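Local coordinates for protein glycerophosphoryl diester phosphodiesterase (Parabacteroides distasonis, PDB 3MZ2) that probably hydrolyses glycerophosphodiesters, using a TIM-barrel fold, at residues S95-W99 and E100-N104; I233-A236 and P237-K241. All coordinates share one frame; numbering follows the deposited sequence.

Interaction 1: residues S95-W99 and E100-N104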
ATOM      1  N   SER A  95      -0.102 -12.664  -9.014  1.00 20.06           N
ATOM      2  CA  SER A  95      -0.468 -13.718  -8.067  1.00 20.51           C
ATOM      3  C   SER A  95      -1.392 -14.785  -8.675  1.00 21.48           C
ATOM      4  O   SER A  95      -1.673 -15.762  -8.004  1.00 21.73           O
ATOM      5  CB  SER A  95      -1.094 -13.147  -6.800  1.00 20.96           C
ATOM      6  OG  SER A  95      -2.329 -12.503  -7.118  1.00 21.03           O
ATOM      7  N   ASP A  96      -1.842 -14.625  -9.923  1.00 21.89           N
ATOM      8  CA  ASP A  96      -2.570 -15.728 -10.619  1.00 23.87           C
ATOM      9  C   ASP A  96      -1.654 -16.826 -11.179  1.00 23.12           C
ATOM     10  O   ASP A  96      -2.164 -17.848 -11.641  1.00 22.24           O
ATOM     11  CB  ASP A  96      -3.396 -15.270 -11.843  1.00 25.89           C
ATOM     12  CG  ASP A  96      -4.463 -14.227 -11.526  1.00 29.39           C
ATOM     13  OD1 ASP A  96      -5.193 -14.371 -10.512  1.00 30.82           O
ATOM     14  OD2 ASP A  96      -4.611 -13.320 -12.391  1.00 34.73           O
ATOM     15  N   TYR A  97      -0.340 -16.604 -11.194  1.00 21.57           N
ATOM     16  CA  TYR A  97       0.591 -17.499 -11.874  1.00 20.62           C
ATOM     17  C   TYR A  97       1.648 -18.010 -10.908  1.00 19.71           C
ATOM     18  O   TYR A  97       2.097 -17.292 -10.037  1.00 17.92           O
ATOM     19  CB  TYR A  97       1.305 -16.742 -13.003  1.00 20.96           C
ATOM     20  CG  TYR A  97       0.372 -16.252 -14.077  1.00 20.02           C
ATOM     21  CD1 TYR A  97      -0.023 -17.083 -15.103  1.00 22.15           C
ATOM     22  CD2 TYR A  97      -0.057 -14.923 -14.100  1.00 23.34           C
ATOM     23  CE1 TYR A  97      -0.877 -16.636 -16.105  1.00 23.34           C
ATOM     24  CE2 TYR A  97      -0.920 -14.471 -15.097  1.00 26.02           C
ATOM     25  CZ  TYR A  97      -1.310 -15.332 -16.099  1.00 24.56           C
ATOM     26  OH  TYR A  97      -2.147 -14.916 -17.116  1.00 29.12           O
ATOM     27  N   THR A  98       2.034 -19.269 -11.061  1.00 19.40           N
ATOM     28  CA  THR A  98       3.202 -19.762 -10.370  1.00 19.77           C
ATOM     29  C   THR A  98       4.420 -19.093 -10.940  1.00 19.95           C
ATOM     30  O   THR A  98       4.361 -18.563 -12.076  1.00 20.40           O
ATOM     31  CB  THR A  98       3.386 -21.279 -10.539  1.00 20.57           C
ATOM     32  OG1 THR A  98       3.581 -21.581 -11.920  1.00 21.65           O
ATOM     33  CG2 THR A  98       2.164 -22.034 -10.028  1.00 21.43           C
ATOM     34  N   TRP A  99       5.526 -19.180 -10.198  1.00 20.09           N
ATOM     35  CA  TRP A  99       6.823 -18.690 -10.652  1.00 21.48           C
ATOM     36  C   TRP A  99       7.161 -19.321 -12.008  1.00 21.92           C
ATOM     37  O   TRP A  99       7.547 -18.623 -12.928  1.00 21.36           O
ATOM     38  CB  TRP A  99       7.954 -18.949  -9.620  1.00 22.22           C
ATOM     39  CG  TRP A  99       9.336 -18.715 -10.251  1.00 24.45           C
ATOM     40  CD1 TRP A  99       9.989 -17.514 -10.397  1.00 24.84           C
ATOM     41  CD2 TRP A  99      10.182 -19.696 -10.859  1.00 29.11           C
ATOM     42  NE1 TRP A  99      11.202 -17.703 -11.031  1.00 26.75           N
ATOM     43  CE2 TRP A  99      11.333 -19.028 -11.337  1.00 27.19           C
ATOM     44  CE3 TRP A  99      10.066 -21.072 -11.081  1.00 30.08           C
ATOM     45  CZ2 TRP A  99      12.376 -19.705 -11.998  1.00 31.21           C
ATOM     46  CZ3 TRP A  99      11.107 -21.742 -11.730  1.00 32.14           C
ATOM     47  CH2 TRP A  99      12.244 -21.052 -12.177  1.00 31.64           C
ATOM     48  N   GLU A 100       7.008 -20.635 -12.127  1.00 23.12           N
ATOM     49  CA  GLU A 100       7.323 -21.311 -13.373  1.00 24.71           C
ATOM     50  C   GLU A 100       6.489 -20.788 -14.543  1.00 24.36           C
ATOM     51  O   GLU A 100       7.028 -20.558 -15.630  1.00 24.90           O
ATOM     52  CB  GLU A 100       7.171 -22.804 -13.212  1.00 26.93           C
ATOM     53  CG  GLU A 100       7.699 -23.573 -14.390  1.00 31.86           C
ATOM     54  CD  GLU A 100       7.586 -25.055 -14.209  1.00 37.98           C
ATOM     55  OE1 GLU A 100       7.170 -25.499 -13.115  1.00 42.32           O
ATOM     56  OE2 GLU A 100       7.918 -25.785 -15.170  1.00 42.86           O
ATOM     57  N   GLU A 101       5.186 -20.575 -14.322  1.00 23.16           N
ATOM     58  CA  GLU A 101       4.323 -19.993 -15.359  1.00 22.76           C
ATOM     59  C   GLU A 101       4.745 -18.581 -15.743  1.00 22.05           C
ATOM     60  O   GLU A 101       4.804 -18.237 -16.934  1.00 21.87           O
ATOM     61  CB  GLU A 101       2.861 -19.999 -14.899  1.00 23.31           C
ATOM     62  CG  GLU A 101       2.266 -21.409 -14.788  1.00 24.40           C
ATOM     63  CD  GLU A 101       0.966 -21.459 -14.019  1.00 26.63           C
ATOM     64  OE1 GLU A 101       0.674 -20.558 -13.209  1.00 25.84           O
ATOM     65  OE2 GLU A 101       0.243 -22.447 -14.191  1.00 28.41           O
ATOM     66  N   LEU A 102       5.097 -17.789 -14.731  1.00 21.93           N
ATOM     67  CA  LEU A 102       5.568 -16.405 -14.938  1.00 22.03           C
ATOM     68  C   LEU A 102       6.803 -16.338 -15.833  1.00 21.87           C
ATOM     69  O   LEU A 102       7.015 -15.377 -16.552  1.00 20.76           O
ATOM     70  CB  LEU A 102       5.850 -15.731 -13.600  1.00 21.37           C
ATOM     71  CG  LEU A 102       4.651 -15.182 -12.830  1.00 25.12           C
ATOM     72  CD1 LEU A 102       5.147 -14.570 -11.518  1.00 27.32           C
ATOM     73  CD2 LEU A 102       3.826 -14.150 -13.649  1.00 23.02           C
ATOM     74  N   GLN A 103       7.622 -17.385 -15.788  1.00 22.96           N
ATOM     75  CA  GLN A 103       8.832 -17.440 -16.599  1.00 23.83           C
ATOM     76  C   GLN A 103       8.552 -17.501 -18.083  1.00 24.97           C
ATOM     77  O   GLN A 103       9.428 -17.200 -18.896  1.00 26.94           O
ATOM     78  CB  GLN A 103       9.719 -18.605 -16.151  1.00 24.24           C
ATOM     79  CG  GLN A 103      10.295 -18.374 -14.773  1.00 24.79           C
ATOM     80  CD  GLN A 103      10.948 -17.004 -14.643  1.00 28.08           C
ATOM     81  OE1 GLN A 103      11.955 -16.709 -15.323  1.00 28.71           O
ATOM     82  NE2 GLN A 103      10.354 -16.128 -13.800  1.00 29.11           N
ATOM     83  N   ASN A 104       7.333 -17.869 -18.454  1.00 25.78           N
ATOM     84  CA  ASN A 104       6.927 -17.825 -19.845  1.00 27.13           C
ATOM     85  C   ASN A 104       6.715 -16.425 -20.391  1.00 26.31           C
ATOM     86  O   ASN A 104       6.675 -16.249 -21.606  1.00 28.07           O
ATOM     87  CB  ASN A 104       5.645 -18.644 -20.064  1.00 28.81           C
ATOM     88  CG  ASN A 104       5.846 -20.123 -19.780  1.00 32.30           C
ATOM     89  OD1 ASN A 104       6.902 -20.686 -20.080  1.00 37.60           O
ATOM     90  ND2 ASN A 104       4.841 -20.756 -19.194  1.00 37.44           N
TER
HETATM   91  O   HOH W   1      -1.659 -20.543 -12.394  1.00 30.39           O

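Interaction 2: residues I233-A236 and P237-K241. With SO4 (sulfate ion), chain F; SO4 (sulfate ion), chain G.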
ATOM      1  N   ILE A 233      15.602  12.958  -2.742  1.00 11.75           N
ATOM      2  CA  ILE A 233      14.456  13.340  -3.579  1.00 11.46           C
ATOM      3  C   ILE A 233      14.203  12.296  -4.650  1.00 12.07           C
ATOM      4  O   ILE A 233      15.125  11.810  -5.276  1.00 11.63           O
ATOM      5  CB  ILE A 233      14.731  14.718  -4.289  1.00 12.27           C
ATOM      6  CG1 ILE A 233      14.721  15.864  -3.266  1.00 12.46           C
ATOM      7  CG2 ILE A 233      13.807  14.955  -5.450  1.00 11.93           C
ATOM      8  CD1 ILE A 233      13.308  16.237  -2.766  1.00 12.51           C
ATOM      9  N   SER A 234      12.928  11.959  -4.877  1.00 11.13           N
ATOM     10  CA  SER A 234      12.572  11.083  -5.968  1.00 11.75           C
ATOM     11  C   SER A 234      12.054  11.956  -7.083  1.00 12.75           C
ATOM     12  O   SER A 234      11.066  12.681  -6.904  1.00 13.30           O
ATOM     13  CB  SER A 234      11.478  10.119  -5.606  1.00 11.51           C
ATOM     14  OG  SER A 234      11.139   9.353  -6.776  1.00 13.63           O
ATOM     15  N   THR A 235      12.722  11.875  -8.229  1.00 11.83           N
ATOM     16  CA  THR A 235      12.338  12.596  -9.423  1.00 11.52           C
ATOM     17  C   THR A 235      11.363  11.796 -10.308  1.00 11.74           C
ATOM     18  O   THR A 235      10.916  12.282 -11.355  1.00 12.32           O
ATOM     19  CB  THR A 235      13.569  13.015 -10.242  1.00 11.34           C
ATOM     20  OG1 THR A 235      14.372  11.885 -10.550  1.00 10.46           O
ATOM     21  CG2 THR A 235      14.402  14.063  -9.452  1.00 12.52           C
ATOM     22  N   ALA A 236      11.006  10.584  -9.880  1.00 10.72           N
ATOM     23  CA  ALA A 236      10.170   9.731 -10.726  1.00 11.91           C
ATOM     24  C   ALA A 236       8.847  10.406 -11.094  1.00 12.06           C
ATOM     25  O   ALA A 236       8.457  10.407 -12.244  1.00 14.89           O
ATOM     26  CB  ALA A 236       9.956   8.308 -10.072  1.00 10.98           C
ATOM     27  N   PRO A 237       8.162  11.016 -10.128  1.00 14.29           N
ATOM     28  CA  PRO A 237       6.885  11.671 -10.515  1.00 15.89           C
ATOM     29  C   PRO A 237       7.037  13.082 -11.028  1.00 15.83           C
ATOM     30  O   PRO A 237       6.072  13.719 -11.549  1.00 16.76           O
ATOM     31  CB  PRO A 237       6.085  11.668  -9.188  1.00 15.91           C
ATOM     32  CG  PRO A 237       7.032  11.491  -8.127  1.00 17.01           C
ATOM     33  CD  PRO A 237       8.365  10.990  -8.677  1.00 14.91           C
ATOM     34  N   SER A 238       8.241  13.608 -10.864  1.00 13.60           N
ATOM     35  CA  SER A 238       8.455  15.048 -11.051  1.00 14.28           C
ATOM     36  C   SER A 238       9.454  15.276 -12.191  1.00 13.91           C
ATOM     37  O   SER A 238       9.066  15.216 -13.370  1.00 14.92           O
ATOM     38  CB  SER A 238       8.886  15.676  -9.730  1.00 14.02           C
ATOM     39  OG  SER A 238       9.980  14.940  -9.138  1.00 15.17           O
ATOM     40  N   ASP A 239      10.715  15.524 -11.889  1.00 13.04           N
ATOM     41  CA  ASP A 239      11.650  15.953 -12.930  1.00 14.29           C
ATOM     42  C   ASP A 239      11.926  14.915 -14.001  1.00 13.19           C
ATOM     43  O   ASP A 239      12.295  15.288 -15.107  1.00 13.45           O
ATOM     44  CB  ASP A 239      12.942  16.497 -12.318  1.00 14.52           C
ATOM     45  CG  ASP A 239      12.667  17.506 -11.218  1.00 17.73           C
ATOM     46  OD1 ASP A 239      12.367  18.647 -11.571  1.00 22.48           O
ATOM     47  OD2 ASP A 239      12.612  17.124 -10.018  1.00 21.57           O
ATOM     48  N   ASP A 240      11.751  13.619 -13.719  1.00 13.18           N
ATOM     49  CA  ASP A 240      11.914  12.602 -14.758  1.00 11.81           C
ATOM     50  C   ASP A 240      10.957  12.781 -15.916  1.00 12.86           C
ATOM     51  O   ASP A 240      11.174  12.251 -16.995  1.00 13.68           O
ATOM     52  CB  ASP A 240      11.707  11.175 -14.217  1.00 11.88           C
ATOM     53  CG  ASP A 240      12.815  10.712 -13.301  1.00 10.81           C
ATOM     54  OD1 ASP A 240      13.873  11.366 -13.231  1.00 11.02           O
ATOM     55  OD2 ASP A 240      12.691   9.608 -12.744  1.00 14.90           O
ATOM     56  N   LYS A 241       9.872  13.525 -15.693  1.00 13.24           N
ATOM     57  CA  LYS A 241       8.780  13.667 -16.642  0.50 14.74           C
ATOM     58  C   LYS A 241       8.958  14.889 -17.544  1.00 15.74           C
ATOM     59  O   LYS A 241       8.137  15.149 -18.434  1.00 16.81           O
ATOM     60  CB  LYS A 241       7.452  13.817 -15.886  0.50 14.38           C
ATOM     61  CG  LYS A 241       7.131  12.701 -14.916  0.50 15.59           C
ATOM     62  CD  LYS A 241       7.277  11.316 -15.589  0.50 16.42           C
ATOM     63  CE  LYS A 241       6.207  10.312 -15.147  0.50 17.96           C
ATOM     64  NZ  LYS A 241       6.550   8.862 -15.340  0.50 17.85           N
TER
HETATM   65  S   SO4 F   8       8.032   9.785 -19.083  1.00 69.78           S
HETATM   66  O1  SO4 F   8       8.366   9.241 -20.401  1.00 70.21           O
HETATM   67  O2  SO4 F   8       9.156  10.574 -18.574  1.00 69.41           O
HETATM   68  O3  SO4 F   8       6.848  10.637 -19.187  1.00 70.26           O
HETATM   69  O4  SO4 F   8       7.725   8.683 -18.172  1.00 70.19           O
HETATM   70  S   SO4 G   9       4.936   5.087 -14.499  1.00 63.42           S
HETATM   71  O1  SO4 G   9       4.966   4.961 -15.963  1.00 62.27           O
HETATM   72  O2  SO4 G   9       6.263   4.795 -13.971  1.00 63.24           O
HETATM   73  O3  SO4 G   9       4.542   6.451 -14.144  1.00 64.00           O
HETATM   74  O4  SO4 G   9       4.025   4.128 -13.863  1.00 62.98           O
HETATM   75  O   HOH W   2       9.031   8.702 -14.370  1.00 15.28           O

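Interaction 1: residues S95-W99 and E100-N104
Thr98 and Glu101 form a capping box at the start of the short helix 99-102. Thr98 is the N-cap. Its OG1 lies between the backbone N and the carbonyl carbon (chi1 62°), which turns it to Glu101 N, and it accepts from that N at 3.1 Å. In return, Thr98 N donates to Glu101 OE1 at 2.9 Å. This N-H meets the anti side of the carboxylate, 34° out of its plane. A water may bridge the same oxygen, Glu101 OE1, to Asp96 O. Main-chain bonds continue the turn: Leu102 N reaches Thr98 O at 2.9 Å, and Gln103 N reaches Trp99 O.

One apolar contact lies beside the cap. Leu102 CD2 packs on Tyr97 CB at 3.7 Å, the two side chains crossing at about a right angle. The Tyr97 hydroxyl is bonded to Thr91 O, and its ring meets Phe105 edge-to-face.

One turn further on, Gln103 CG lies over one face of the Trp99 indole. It is 3.9 Å from the centroid of the six-membered ring, a CH-pi contact. With an alanine at Trp99, Gln103 CG is likely to lose the ring face it rests on, leaving the chain held mainly by the bond from Gln103 NE2 to Ile119 O. The Gln103 chain is bent at chi2, which brings its CD within 3.7 Å of Trp99 NE1; the amide and ring planes are 15° apart.

Interaction 2: residues I233-A236 and P237-K241
Thr235 lies across the side chain of Asp240 at about a right angle, in the turn that leaves strand 231-234 of the TIM barrel. Its OG1 is hydrogen-bonded to Asp240 OD1 at 2.8 Å, coming from above the carboxylate plane, and also to Glu264 O. Asp240 OD1 also bonds Tyr252 OH and Ser265 OG, and OD2 takes the N-H of Asp266. This buried carboxylate thus ties the turn to helix 245-257 and to the end of the neighbouring strand 262-265. Thr235 CG2 lies 3.6 Å from Asp239 OD2. Ser238 OG bonds Pro211 O, just after strand 205-210.

In one of two conformers, Lys241 folds at chi2 and chi3, and its NZ reaches O4 of one sulfate at 3.1 Å. Arg41 and Arg267 also bond sulfate here, beyond the C-terminal end of strand 231-234. That end of a TIM barrel carries the active site. The sulfates probably come from the crystallisation liquor, but the cluster is consistent with a phosphate-binding pocket.

The backbone repeats the link between Thr235 and Asp240. Thr235 O accepts from Asp240 N at 2.8 Å and from Ser238 N at 3.0 Å, the two donors reaching it from opposite faces of its plane.

The two contacts lie in series along the chain, their centres about 32 Å apart and their nearest atoms about 23 Å apart, so they do not touch. They hold different elements. Interaction 1 is a surface contact about 25 Å from the chain centre, where a loop enters helix 99-102. Interaction 2 is partly buried, about 14 Å from the centre, where a barrel strand gives way to a loop. In both, a threonine hydroxyl pairs with a residue further along the turn. It accepts from a backbone N-H in interaction 1 and is hydrogen-bonded to a carboxylate in interaction 2. The outer contact adds an aromatic face; the inner one adds a buried carboxylate.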